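Local atomic coordinates of sulfoquinovosidase (Escherichia coli, PDB entry 5AEG), a protein that hydrolyses sulfoquinovosyl diacylglycerides and simpler sulfoquinovosides such as sulfoquinovosyl glycerol, releasing sulfoquinovose for use as a source of carbon and sulfur. Residues Lys342-Glu347 with Tyr383-Glu388; Ile334-Ala339 with Ala431-Cys436; Gly361-Glu366 with Gly372-Leu377. One frame throughout, in Å; residues are numbered along the deposited sequence.

Interaction 1 (Lys342-Glu347 with Tyr383-Glu388); sequences KDLCEE and YAWFKE
Trp385 of helix 380-395 meets Leu344 and Glu347 of helix 343-351 in a small, partly buried helix-to-helix contact at the periphery of the catalytic domain, carried by one indole. The backbones stay well separated, with the CA atoms of Leu344 and Phe386 9.3 Å apart, and the indole spans the gap. Its CG is turned anti to the backbone N (chi1 167°), which carries the ring out toward the other helix. There NE1 gives a weak hydrogen bond of 3.2 Å to Glu347 OE1. The bond is nearly straight, and the oxygen lies at the ring edge, in its plane, while the carboxylate stands steeply to the indole, the two planes 77° apart. In the TIM barrel of family 31, helix 380-395 leads on to barrel strand 401-404, whereas helix 343-351 belongs to the excursion between barrel strand 329-334 and that helix. One turn before Glu347, Leu344 offers the benzo part of the indole its carbonyl, with O 3.4 Å from Trp385 CZ2, and its CB lies 4.2 Å from the same carbon. The leucine side chain continues onto Val338 and Trp306, and the Trp385 ring also meets that of Tyr353.

Interaction 2 (Ile334-Ala339 with Ala431-Cys436); sequences INPYVA and ALWAKC
Pro336 lies over one face of the Trp433 indole, its CB 4.1 Å from the centroid of the six-membered ring and 15° off the ring normal, a CH-pi contact. This is the tightly packed part of the interface, where the loop leaving barrel strand 329-334 receives the large side chain of helix 422-444. A chi1 of 172° sets CG of Trp433 opposite the backbone N, and the indole extends from its helix into the loop. Ile334 takes the far end of the ring: its CG2 touches Trp433 CH2 at the edge, near the ring plane, at 3.9 Å. Between these two, the backbone of Asn335 closes in, CA to Trp433 CZ2 3.7 Å. The CB of Asn335 points away from the helix, and OD1 accepts from Tyr337 N at 2.9 Å in an Asx turn with Pro336 at its middle. The looser side is that of Leu432 and Lys435, partly exposed and clear of the loop. Replacing Trp433 with an alanine removes the indole and is likely to leave Pro336 and Ile334 facing a gap and Asp405 O without its donor. That donor, NE1, binds the backbone oxygen of the nucleophile Asp405, so an otherwise apolar contact has its one polar ring atom satisfied, and the indole ties the third barrel strand's exit to the backbone of the catalytic residue.

Interaction 3 (Gly361-Glu366 with Gly372-Leu377); sequences GDYLVE and GGVVDL
Val365 and Val374 each place CG1 anti to the backbone N (chi1 177° and 179°), leaving CG2 beside the nitrogen, and the two CG2 methyls meet at 3.6 Å as the side chains cross obliquely. Tyr363, its ring carbon CG likewise opposite the backbone N, runs side by side with Val374 and brings CD1 to 4.1 Å from Val374 CG2. These contacts lie on the Val365 face of a beta hairpin formed by strands 364-367 and 370-374. Val365 and Gly372 form an antiparallel hydrogen-bonded pair: Val365 N gives to Gly372 O and Gly372 N to Val365 O, both at 2.8 Å. Beyond them, Leu364 and Gly373 are a non-hydrogen-bonded pair, their CA atoms 4.5 Å apart. The pairing then slackens: Val374 N reaches Tyr363 O only by a weak bond of 3.4 Å, and the strand axes are markedly splayed from antiparallel, at 132°.

On the opposite face Leu364 reaches across to its glycine partner, with CD2 3.8 Å from Gly373 CA. A CB at Gly373 would point to this same face, within contact of that methyl; with glycine here, CD2 packs directly on the CA. The phenol of Tyr363 has its polar end bound outside the hairpin, by Asp413 OD1, and Gly372 lies near the substrate-binding Trp304. The contact thus divides its work: two short reciprocal amide bonds set the register of the hairpin, while the valines and the tyrosine ring bury an apolar patch where the backbone ladder weakens.

All three contacts lie within the TIM-barrel domain of family 31, their centres 11 to 12 Å apart. Along the chain they open in the order 2, 1, 3 and close in the order 3, 1, 2. Barrel strand 329-334 leads into strand 337-339, helix 343-351 and the hairpin; helix 380-395 leads into barrel strand 401-404, and helix 422-444 follows that strand. Interactions 2 and 3 share a three-stranded antiparallel sheet in which strand 370-374 is central, and Gly373 N probably bonds Val338 O. Phe386 packs against Val375 and Asn335, and Leu377 against Trp433. The excursion between the third barrel strand and helix 380-395 thus packs on itself and, through interaction 2, on helix 422-444, beside the substrate-binding Trp304.

Interaction 1 (Lys342-Glu347 with Tyr383-Glu388)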
ATOM      1  N   LYS A 342      15.407  20.763 -16.548  1.00 32.67           N
ATOM      2  CA  LYS A 342      14.216  21.643 -16.509  1.00 32.19           C
ATOM      3  C   LYS A 342      14.267  22.528 -15.328  1.00 32.70           C
ATOM      4  O   LYS A 342      15.146  22.374 -14.468  1.00 33.86           O
ATOM      5  CB  LYS A 342      12.908  20.786 -16.556  1.00 33.33           C
ATOM      6  CG  LYS A 342      12.834  19.980 -17.847  1.00 40.00           C
ATOM      7  CD  LYS A 342      12.377  20.931 -18.970  1.00 43.07           C
ATOM      8  CE  LYS A 342      12.477  20.295 -20.335  1.00 43.88           C
ATOM      9  NZ  LYS A 342      12.225  21.343 -21.320  1.00 45.27           N
ATOM     10  N   ASP A 343      13.293  23.420 -15.262  1.00 32.75           N
ATOM     11  CA  ASP A 343      13.235  24.587 -14.387  1.00 36.69           C
ATOM     12  C   ASP A 343      13.285  24.254 -12.939  1.00 40.78           C
ATOM     13  O   ASP A 343      14.011  24.900 -12.167  1.00 33.98           O
ATOM     14  CB  ASP A 343      11.853  25.261 -14.522  1.00 47.55           C
ATOM     15  CG  ASP A 343      11.696  26.039 -15.767  1.00 64.98           C
ATOM     16  OD1 ASP A 343      12.721  26.220 -16.489  1.00 68.25           O
ATOM     17  OD2 ASP A 343      10.528  26.466 -16.003  1.00 66.78           O
ATOM     18  N   LEU A 344      12.412  23.314 -12.510  1.00 32.02           N
ATOM     19  CA  LEU A 344      12.343  23.046 -11.062  1.00 33.14           C
ATOM     20  C   LEU A 344      13.641  22.553 -10.506  1.00 27.82           C
ATOM     21  O   LEU A 344      13.957  22.927  -9.384  1.00 31.12           O
ATOM     22  CB  LEU A 344      11.240  22.033 -10.644  1.00 31.11           C
ATOM     23  CG  LEU A 344       9.833  22.486 -10.969  1.00 32.14           C
ATOM     24  CD1 LEU A 344       8.820  21.403 -10.568  1.00 29.42           C
ATOM     25  CD2 LEU A 344       9.469  23.769 -10.217  1.00 32.19           C
ATOM     26  N   CYS A 345      14.349  21.694 -11.218  1.00 27.98           N
ATOM     27  CA  CYS A 345      15.600  21.120 -10.702  1.00 31.19           C
ATOM     28  C   CYS A 345      16.675  22.223 -10.624  1.00 36.41           C
ATOM     29  O   CYS A 345      17.525  22.197  -9.727  1.00 34.55           O
ATOM     30  CB  CYS A 345      16.128  20.013 -11.619  1.00 32.45           C
ATOM     31  SG  CYS A 345      17.477  19.002 -10.897  1.00 33.93           S
ATOM     32  N   GLU A 346      16.653  23.158 -11.583  1.00 36.89           N
ATOM     33  CA  GLU A 346      17.642  24.278 -11.570  1.00 40.18           C
ATOM     34  C   GLU A 346      17.402  25.126 -10.319  1.00 37.60           C
ATOM     35  O   GLU A 346      18.313  25.452  -9.547  1.00 38.62           O
ATOM     36  CB  GLU A 346      17.482  25.083 -12.878  1.00 45.39           C
ATOM     37  CG  GLU A 346      18.470  26.255 -13.018  1.00 59.70           C
ATOM     38  CD  GLU A 346      18.120  27.197 -14.181  1.00 74.72           C
ATOM     39  OE1 GLU A 346      17.256  26.856 -15.057  1.00 85.41           O
ATOM     40  OE2 GLU A 346      18.732  28.289 -14.218  1.00 81.86           O
ATOM     41  N   GLU A 347      16.149  25.462 -10.082  1.00 35.66           N
ATOM     42  CA  GLU A 347      15.783  26.151  -8.874  1.00 37.17           C
ATOM     43  C   GLU A 347      16.217  25.422  -7.585  1.00 43.23           C
ATOM     44  O   GLU A 347      16.837  26.009  -6.679  1.00 41.13           O
ATOM     45  CB  GLU A 347      14.292  26.449  -8.909  1.00 43.32           C
ATOM     46  CG  GLU A 347      13.758  27.150  -7.672  1.00 53.21           C
ATOM     47  CD  GLU A 347      12.317  27.649  -7.834  1.00 59.58           C
ATOM     48  OE1 GLU A 347      11.491  26.967  -8.482  1.00 58.89           O
ATOM     49  OE2 GLU A 347      12.003  28.720  -7.279  1.00 62.69           O
ATOM     50  N   TYR A 383      11.143  21.060   1.476  1.00 34.49           N
ATOM     51  CA  TYR A 383       9.802  20.514   1.767  1.00 34.88           C
ATOM     52  C   TYR A 383       8.738  21.534   1.556  1.00 37.39           C
ATOM     53  O   TYR A 383       7.783  21.278   0.796  1.00 32.29           O
ATOM     54  CB  TYR A 383       9.759  19.949   3.179  1.00 35.84           C
ATOM     55  CG  TYR A 383       8.449  19.354   3.588  1.00 35.49           C
ATOM     56  CD1 TYR A 383       7.427  20.146   4.082  1.00 32.34           C
ATOM     57  CD2 TYR A 383       8.225  17.986   3.490  1.00 32.16           C
ATOM     58  CE1 TYR A 383       6.224  19.612   4.498  1.00 34.96           C
ATOM     59  CE2 TYR A 383       7.005  17.431   3.881  1.00 31.40           C
ATOM     60  CZ  TYR A 383       5.999  18.225   4.374  1.00 33.78           C
ATOM     61  OH  TYR A 383       4.795  17.659   4.755  1.00 31.31           O
ATOM     62  N   ALA A 384       8.918  22.723   2.166  1.00 33.65           N
ATOM     63  CA  ALA A 384       8.040  23.894   1.962  1.00 32.51           C
ATOM     64  C   ALA A 384       7.905  24.295   0.522  1.00 28.38           C
ATOM     65  O   ALA A 384       6.785  24.583   0.046  1.00 31.03           O
ATOM     66  CB  ALA A 384       8.528  25.121   2.772  1.00 36.16           C
ATOM     67  N   TRP A 385       9.039  24.323  -0.150  1.00 31.49           N
ATOM     68  CA  TRP A 385       9.125  24.689  -1.572  1.00 31.01           C
ATOM     69  C   TRP A 385       8.323  23.729  -2.444  1.00 34.92           C
ATOM     70  O   TRP A 385       7.628  24.133  -3.324  1.00 31.40           O
ATOM     71  CB  TRP A 385      10.584  24.647  -2.035  1.00 29.80           C
ATOM     72  CG  TRP A 385      10.852  24.694  -3.549  1.00 28.43           C
ATOM     73  CD1 TRP A 385      10.716  25.769  -4.405  1.00 32.96           C
ATOM     74  CD2 TRP A 385      11.288  23.610  -4.365  1.00 32.67           C
ATOM     75  NE1 TRP A 385      11.057  25.407  -5.680  1.00 32.59           N
ATOM     76  CE2 TRP A 385      11.408  24.089  -5.685  1.00 34.59           C
ATOM     77  CE3 TRP A 385      11.635  22.285  -4.106  1.00 30.38           C
ATOM     78  CZ2 TRP A 385      11.834  23.288  -6.718  1.00 33.58           C
ATOM     79  CZ3 TRP A 385      12.058  21.501  -5.128  1.00 29.74           C
ATOM     80  CH2 TRP A 385      12.153  21.999  -6.421  1.00 37.10           C
ATOM     81  N   PHE A 386       8.541  22.430  -2.237  1.00 34.64           N
ATOM     82  CA  PHE A 386       7.882  21.431  -3.063  1.00 30.28           C
ATOM     83  C   PHE A 386       6.392  21.386  -2.767  1.00 26.83           C
ATOM     84  O   PHE A 386       5.588  21.220  -3.664  1.00 32.08           O
ATOM     85  CB  PHE A 386       8.559  20.063  -2.877  1.00 29.78           C
ATOM     86  CG  PHE A 386       8.477  19.195  -4.081  1.00 27.89           C
ATOM     87  CD1 PHE A 386       8.899  19.651  -5.302  1.00 31.06           C
ATOM     88  CD2 PHE A 386       7.947  17.925  -4.012  1.00 27.52           C
ATOM     89  CE1 PHE A 386       8.900  18.833  -6.409  1.00 28.23           C
ATOM     90  CE2 PHE A 386       7.861  17.132  -5.140  1.00 25.39           C
ATOM     91  CZ  PHE A 386       8.351  17.543  -6.339  1.00 28.18           C
ATOM     92  N   LYS A 387       6.001  21.555  -1.517  1.00 28.83           N
ATOM     93  CA  LYS A 387       4.601  21.750  -1.206  1.00 27.72           C
ATOM     94  C   LYS A 387       3.988  22.961  -1.972  1.00 30.14           C
ATOM     95  O   LYS A 387       2.852  22.915  -2.420  1.00 29.09           O
ATOM     96  CB  LYS A 387       4.447  21.829   0.297  1.00 28.60           C
ATOM     97  CG  LYS A 387       3.041  22.205   0.760  1.00 29.17           C
ATOM     98  CD  LYS A 387       2.746  21.606   2.125  1.00 31.97           C
ATOM     99  CE  LYS A 387       3.761  21.859   3.246  1.00 34.18           C
ATOM    100  NZ  LYS A 387       3.851  23.293   3.563  1.00 39.89           N
ATOM    101  N   GLU A 388       4.746  24.050  -2.154  1.00 31.84           N
ATOM    102  CA  GLU A 388       4.249  25.193  -2.961  1.00 31.94           C
ATOM    103  C   GLU A 388       4.146  24.887  -4.401  1.00 29.35           C
ATOM    104  O   GLU A 388       3.239  25.388  -5.088  1.00 31.18           O
ATOM    105  CB  GLU A 388       5.116  26.498  -2.776  1.00 36.00           C
ATOM    106  CG  GLU A 388       4.999  27.055  -1.353  1.00 39.09           C
ATOM    107  CD  GLU A 388       3.587  27.461  -0.921  1.00 43.28           C
ATOM    108  OE1 GLU A 388       2.931  28.126  -1.766  1.00 40.38           O
ATOM    109  OE2 GLU A 388       3.137  27.134   0.243  1.00 40.79           O
TER

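Interaction 2 (Ile334-Ala339 with Ala431-Cys436)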
ATOM      1  N   ILE A 334       2.527  13.739 -10.125  1.00 22.17           N
ATOM      2  CA  ILE A 334       3.732  14.297  -9.537  1.00 20.67           C
ATOM      3  C   ILE A 334       4.513  13.179  -8.830  1.00 22.37           C
ATOM      4  O   ILE A 334       3.920  12.164  -8.378  1.00 19.62           O
ATOM      5  CB  ILE A 334       3.421  15.503  -8.604  1.00 21.78           C
ATOM      6  CG1 ILE A 334       4.758  16.130  -8.141  1.00 21.82           C
ATOM      7  CG2 ILE A 334       2.604  15.165  -7.371  1.00 22.45           C
ATOM      8  CD1 ILE A 334       4.548  17.504  -7.559  1.00 27.54           C
ATOM      9  N   ASN A 335       5.846  13.326  -8.777  1.00 23.03           N
ATOM     10  CA  ASN A 335       6.708  12.462  -8.028  1.00 21.99           C
ATOM     11  C   ASN A 335       7.810  13.308  -7.336  1.00 23.30           C
ATOM     12  O   ASN A 335       7.856  14.522  -7.609  1.00 23.59           O
ATOM     13  CB  ASN A 335       7.168  11.297  -8.846  1.00 19.69           C
ATOM     14  CG  ASN A 335       8.251  11.592  -9.826  1.00 21.55           C
ATOM     15  OD1 ASN A 335       9.178  12.318  -9.574  1.00 24.39           O
ATOM     16  ND2 ASN A 335       8.204  10.910 -10.924  1.00 19.97           N
ATOM     17  N   PRO A 336       8.622  12.694  -6.475  1.00 25.60           N
ATOM     18  CA  PRO A 336       9.491  13.543  -5.649  1.00 23.79           C
ATOM     19  C   PRO A 336      10.884  13.689  -6.266  1.00 25.73           C
ATOM     20  O   PRO A 336      11.844  13.966  -5.534  1.00 25.19           O
ATOM     21  CB  PRO A 336       9.467  12.809  -4.328  1.00 26.66           C
ATOM     22  CG  PRO A 336       9.522  11.349  -4.771  1.00 28.39           C
ATOM     23  CD  PRO A 336       8.725  11.272  -6.050  1.00 24.76           C
ATOM     24  N   TYR A 337      10.984  13.538  -7.603  1.00 24.08           N
ATOM     25  CA  TYR A 337      12.186  13.818  -8.383  1.00 26.84           C
ATOM     26  C   TYR A 337      11.875  14.978  -9.360  1.00 25.86           C
ATOM     27  O   TYR A 337      10.703  15.344  -9.570  1.00 25.19           O
ATOM     28  CB  TYR A 337      12.625  12.643  -9.214  1.00 23.97           C
ATOM     29  CG  TYR A 337      12.776  11.307  -8.481  1.00 28.75           C
ATOM     30  CD1 TYR A 337      13.955  10.980  -7.785  1.00 29.49           C
ATOM     31  CD2 TYR A 337      11.783  10.324  -8.581  1.00 27.08           C
ATOM     32  CE1 TYR A 337      14.104   9.713  -7.183  1.00 32.71           C
ATOM     33  CE2 TYR A 337      11.891   9.121  -7.940  1.00 27.06           C
ATOM     34  CZ  TYR A 337      13.074   8.760  -7.269  1.00 27.57           C
ATOM     35  OH  TYR A 337      13.183   7.484  -6.649  1.00 27.37           O
ATOM     36  N   VAL A 338      12.933  15.543  -9.915  1.00 27.28           N
ATOM     37  CA  VAL A 338      12.805  16.673 -10.847  1.00 28.19           C
ATOM     38  C   VAL A 338      13.821  16.492 -11.959  1.00 27.70           C
ATOM     39  O   VAL A 338      15.014  16.350 -11.706  1.00 30.08           O
ATOM     40  CB  VAL A 338      12.940  18.031 -10.160  1.00 28.78           C
ATOM     41  CG1 VAL A 338      11.683  18.447  -9.432  1.00 29.10           C
ATOM     42  CG2 VAL A 338      14.134  18.102  -9.212  1.00 29.38           C
ATOM     43  N   ALA A 339      13.350  16.568 -13.193  1.00 27.15           N
ATOM     44  CA  ALA A 339      14.187  16.357 -14.354  1.00 28.16           C
ATOM     45  C   ALA A 339      15.365  17.407 -14.369  1.00 26.50           C
ATOM     46  O   ALA A 339      15.133  18.609 -14.355  1.00 29.68           O
ATOM     47  CB  ALA A 339      13.367  16.541 -15.607  1.00 29.47           C
ATOM     48  N   ALA A 431       6.035   8.011   3.642  1.00 22.82           N
ATOM     49  CA  ALA A 431       5.099   8.835   4.425  1.00 20.82           C
ATOM     50  C   ALA A 431       5.494  10.335   4.514  1.00 24.00           C
ATOM     51  O   ALA A 431       4.602  11.186   4.682  1.00 21.67           O
ATOM     52  CB  ALA A 431       4.932   8.297   5.774  1.00 21.18           C
ATOM     53  N   LEU A 432       6.792  10.623   4.361  1.00 23.84           N
ATOM     54  CA  LEU A 432       7.276  12.016   4.315  1.00 24.89           C
ATOM     55  C   LEU A 432       6.720  12.683   3.043  1.00 26.20           C
ATOM     56  O   LEU A 432       6.153  13.792   3.073  1.00 26.91           O
ATOM     57  CB  LEU A 432       8.787  12.016   4.289  1.00 29.63           C
ATOM     58  CG  LEU A 432       9.543  13.311   4.548  1.00 36.45           C
ATOM     59  CD1 LEU A 432       8.999  14.038   5.788  1.00 40.70           C
ATOM     60  CD2 LEU A 432      11.032  12.922   4.729  1.00 37.42           C
ATOM     61  N   TRP A 433       6.820  11.966   1.929  1.00 26.87           N
ATOM     62  CA  TRP A 433       6.209  12.391   0.647  1.00 23.15           C
ATOM     63  C   TRP A 433       4.712  12.518   0.725  1.00 21.15           C
ATOM     64  O   TRP A 433       4.140  13.515   0.283  1.00 22.42           O
ATOM     65  CB  TRP A 433       6.752  11.452  -0.458  1.00 22.38           C
ATOM     66  CG  TRP A 433       6.161  11.558  -1.814  1.00 23.34           C
ATOM     67  CD1 TRP A 433       5.838  10.522  -2.610  1.00 24.11           C
ATOM     68  CD2 TRP A 433       5.948  12.746  -2.580  1.00 21.07           C
ATOM     69  NE1 TRP A 433       5.441  10.978  -3.850  1.00 24.26           N
ATOM     70  CE2 TRP A 433       5.411  12.347  -3.828  1.00 21.63           C
ATOM     71  CE3 TRP A 433       6.060  14.115  -2.305  1.00 23.88           C
ATOM     72  CZ2 TRP A 433       5.025  13.255  -4.812  1.00 22.20           C
ATOM     73  CZ3 TRP A 433       5.709  15.031  -3.295  1.00 21.74           C
ATOM     74  CH2 TRP A 433       5.185  14.581  -4.555  1.00 24.12           C
ATOM     75  N   ALA A 434       4.052  11.558   1.383  1.00 21.61           N
ATOM     76  CA  ALA A 434       2.653  11.619   1.593  1.00 23.58           C
ATOM     77  C   ALA A 434       2.257  12.896   2.431  1.00 24.33           C
ATOM     78  O   ALA A 434       1.284  13.598   2.102  1.00 24.10           O
ATOM     79  CB  ALA A 434       2.124  10.345   2.294  1.00 22.15           C
ATOM     80  N   LYS A 435       3.029  13.193   3.450  1.00 24.58           N
ATOM     81  CA  LYS A 435       2.716  14.341   4.312  1.00 26.33           C
ATOM     82  C   LYS A 435       2.764  15.634   3.483  1.00 25.55           C
ATOM     83  O   LYS A 435       1.948  16.527   3.699  1.00 25.99           O
ATOM     84  CB  LYS A 435       3.722  14.425   5.469  1.00 27.78           C
ATOM     85  CG  LYS A 435       3.357  15.409   6.572  1.00 29.44           C
ATOM     86  CD  LYS A 435       4.431  15.454   7.668  1.00 33.61           C
ATOM     87  CE  LYS A 435       3.803  15.999   8.950  1.00 40.00           C
ATOM     88  NZ  LYS A 435       4.748  16.830   9.677  1.00 48.23           N
ATOM     89  N   CYS A 436       3.714  15.703   2.529  1.00 27.55           N
ATOM     90  CA  CYS A 436       3.886  16.898   1.682  1.00 26.59           C
ATOM     91  C   CYS A 436       2.626  17.151   0.884  1.00 27.79           C
ATOM     92  O   CYS A 436       2.062  18.302   0.813  1.00 24.65           O
ATOM     93  CB  CYS A 436       5.098  16.704   0.780  1.00 29.01           C
ATOM     94  SG  CYS A 436       5.596  18.159  -0.199  1.00 29.53           S
TER

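Interaction 3 (Gly361-Glu366 with Gly372-Leu377)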
ATOM      1  N   GLY A 361      28.222  16.757  -4.383  1.00 40.73           N
ATOM      2  CA  GLY A 361      27.430  17.227  -5.516  1.00 38.85           C
ATOM      3  C   GLY A 361      25.937  16.917  -5.305  1.00 43.27           C
ATOM      4  O   GLY A 361      25.575  16.132  -4.411  1.00 39.78           O
ATOM      5  N   ASP A 362      25.085  17.579  -6.081  1.00 37.29           N
ATOM      6  CA  ASP A 362      23.645  17.260  -6.090  1.00 39.54           C
ATOM      7  C   ASP A 362      23.435  15.839  -6.595  1.00 35.17           C
ATOM      8  O   ASP A 362      24.033  15.440  -7.580  1.00 33.64           O
ATOM      9  CB  ASP A 362      22.843  18.295  -6.916  1.00 38.86           C
ATOM     10  CG  ASP A 362      22.689  19.610  -6.202  1.00 40.68           C
ATOM     11  OD1 ASP A 362      22.800  19.677  -4.942  1.00 42.14           O
ATOM     12  OD2 ASP A 362      22.409  20.610  -6.890  1.00 42.30           O
ATOM     13  N   TYR A 363      22.605  15.026  -5.920  1.00 34.93           N
ATOM     14  CA  TYR A 363      22.447  13.640  -6.366  1.00 32.38           C
ATOM     15  C   TYR A 363      21.421  13.579  -7.496  1.00 33.86           C
ATOM     16  O   TYR A 363      20.268  13.992  -7.288  1.00 36.35           O
ATOM     17  CB  TYR A 363      21.949  12.765  -5.196  1.00 31.03           C
ATOM     18  CG  TYR A 363      22.162  11.321  -5.379  1.00 29.35           C
ATOM     19  CD1 TYR A 363      21.360  10.594  -6.263  1.00 31.48           C
ATOM     20  CD2 TYR A 363      23.045  10.616  -4.565  1.00 30.55           C
ATOM     21  CE1 TYR A 363      21.562   9.244  -6.432  1.00 29.29           C
ATOM     22  CE2 TYR A 363      23.230   9.269  -4.718  1.00 28.78           C
ATOM     23  CZ  TYR A 363      22.463   8.594  -5.655  1.00 31.90           C
ATOM     24  OH  TYR A 363      22.565   7.250  -5.803  1.00 27.57           O
ATOM     25  N   LEU A 364      21.851  13.027  -8.624  1.00 32.58           N
ATOM     26  CA  LEU A 364      21.003  12.750  -9.764  1.00 36.57           C
ATOM     27  C   LEU A 364      20.835  11.262  -9.971  1.00 36.38           C
ATOM     28  O   LEU A 364      21.791  10.542 -10.076  1.00 35.15           O
ATOM     29  CB  LEU A 364      21.595  13.323 -11.047  1.00 40.84           C
ATOM     30  CG  LEU A 364      21.942  14.817 -11.023  1.00 39.53           C
ATOM     31  CD1 LEU A 364      22.498  15.278 -12.368  1.00 43.30           C
ATOM     32  CD2 LEU A 364      20.774  15.661 -10.564  1.00 38.19           C
ATOM     33  N   VAL A 365      19.600  10.816 -10.083  1.00 32.67           N
ATOM     34  CA  VAL A 365      19.330   9.417 -10.343  1.00 35.01           C
ATOM     35  C   VAL A 365      19.146   9.268 -11.819  1.00 34.82           C
ATOM     36  O   VAL A 365      18.496  10.113 -12.451  1.00 34.89           O
ATOM     37  CB  VAL A 365      18.069   8.967  -9.614  1.00 38.98           C
ATOM     38  CG1 VAL A 365      17.762   7.540  -9.944  1.00 42.72           C
ATOM     39  CG2 VAL A 365      18.247   9.118  -8.115  1.00 38.23           C
ATOM     40  N   GLU A 366      19.703   8.212 -12.369  1.00 38.14           N
ATOM     41  CA  GLU A 366      19.497   7.871 -13.792  1.00 49.49           C
ATOM     42  C   GLU A 366      18.206   7.165 -13.942  1.00 51.63           C
ATOM     43  O   GLU A 366      17.982   6.200 -13.244  1.00 58.34           O
ATOM     44  CB  GLU A 366      20.565   6.915 -14.315  1.00 56.24           C
ATOM     45  CG  GLU A 366      21.820   7.641 -14.712  1.00 66.69           C
ATOM     46  CD  GLU A 366      23.003   6.746 -15.051  1.00 82.26           C
ATOM     47  OE1 GLU A 366      23.188   5.672 -14.416  1.00 84.49           O
ATOM     48  OE2 GLU A 366      23.775   7.153 -15.950  1.00 90.71           O
ATOM     49  N   GLY A 372      17.192  12.613 -12.855  1.00 31.87           N
ATOM     50  CA  GLY A 372      16.316  13.403 -11.986  1.00 28.92           C
ATOM     51  C   GLY A 372      17.014  13.706 -10.714  1.00 29.36           C
ATOM     52  O   GLY A 372      17.614  12.789 -10.153  1.00 34.13           O
ATOM     53  N   GLY A 373      16.941  14.950 -10.246  1.00 28.35           N
ATOM     54  CA  GLY A 373      17.380  15.291  -8.871  1.00 29.97           C
ATOM     55  C   GLY A 373      16.394  14.799  -7.823  1.00 29.27           C
ATOM     56  O   GLY A 373      15.168  14.748  -8.049  1.00 25.65           O
ATOM     57  N   VAL A 374      16.935  14.409  -6.694  1.00 27.43           N
ATOM     58  CA  VAL A 374      16.175  13.886  -5.600  1.00 26.16           C
ATOM     59  C   VAL A 374      15.865  15.065  -4.696  1.00 29.01           C
ATOM     60  O   VAL A 374      16.795  15.573  -4.058  1.00 31.29           O
ATOM     61  CB  VAL A 374      16.974  12.801  -4.796  1.00 30.27           C
ATOM     62  CG1 VAL A 374      16.129  12.288  -3.635  1.00 30.98           C
ATOM     63  CG2 VAL A 374      17.460  11.667  -5.664  1.00 30.07           C
ATOM     64  N   VAL A 375      14.582  15.390  -4.517  1.00 27.59           N
ATOM     65  CA  VAL A 375      14.167  16.489  -3.688  1.00 29.99           C
ATOM     66  C   VAL A 375      14.375  16.068  -2.238  1.00 32.27           C
ATOM     67  O   VAL A 375      13.934  14.985  -1.821  1.00 28.80           O
ATOM     68  CB  VAL A 375      12.718  16.878  -3.905  1.00 26.18           C
ATOM     69  CG1 VAL A 375      12.248  17.957  -2.948  1.00 25.64           C
ATOM     70  CG2 VAL A 375      12.475  17.284  -5.362  1.00 29.57           C
ATOM     71  N   ASP A 376      15.063  16.893  -1.458  1.00 28.50           N
ATOM     72  CA  ASP A 376      15.429  16.477  -0.099  1.00 28.99           C
ATOM     73  C   ASP A 376      14.387  16.852   0.847  1.00 31.65           C
ATOM     74  O   ASP A 376      14.413  17.933   1.468  1.00 31.97           O
ATOM     75  CB  ASP A 376      16.810  17.002   0.343  1.00 33.94           C
ATOM     76  CG  ASP A 376      17.214  16.489   1.740  1.00 38.93           C
ATOM     77  OD1 ASP A 376      16.421  15.752   2.395  1.00 31.85           O
ATOM     78  OD2 ASP A 376      18.366  16.769   2.171  1.00 32.34           O
ATOM     79  N   LEU A 377      13.423  15.934   1.022  1.00 28.20           N
ATOM     80  CA  LEU A 377      12.273  16.256   1.852  1.00 29.27           C
ATOM     81  C   LEU A 377      12.607  16.479   3.370  1.00 29.19           C
ATOM     82  O   LEU A 377      11.708  16.903   4.119  1.00 29.64           O
ATOM     83  CB  LEU A 377      11.137  15.183   1.706  1.00 28.33           C
ATOM     84  CG  LEU A 377      10.574  15.033   0.280  1.00 29.04           C
ATOM     85  CD1 LEU A 377       9.527  13.913   0.171  1.00 32.85           C
ATOM     86  CD2 LEU A 377       9.948  16.333  -0.125  1.00 29.12           C
TER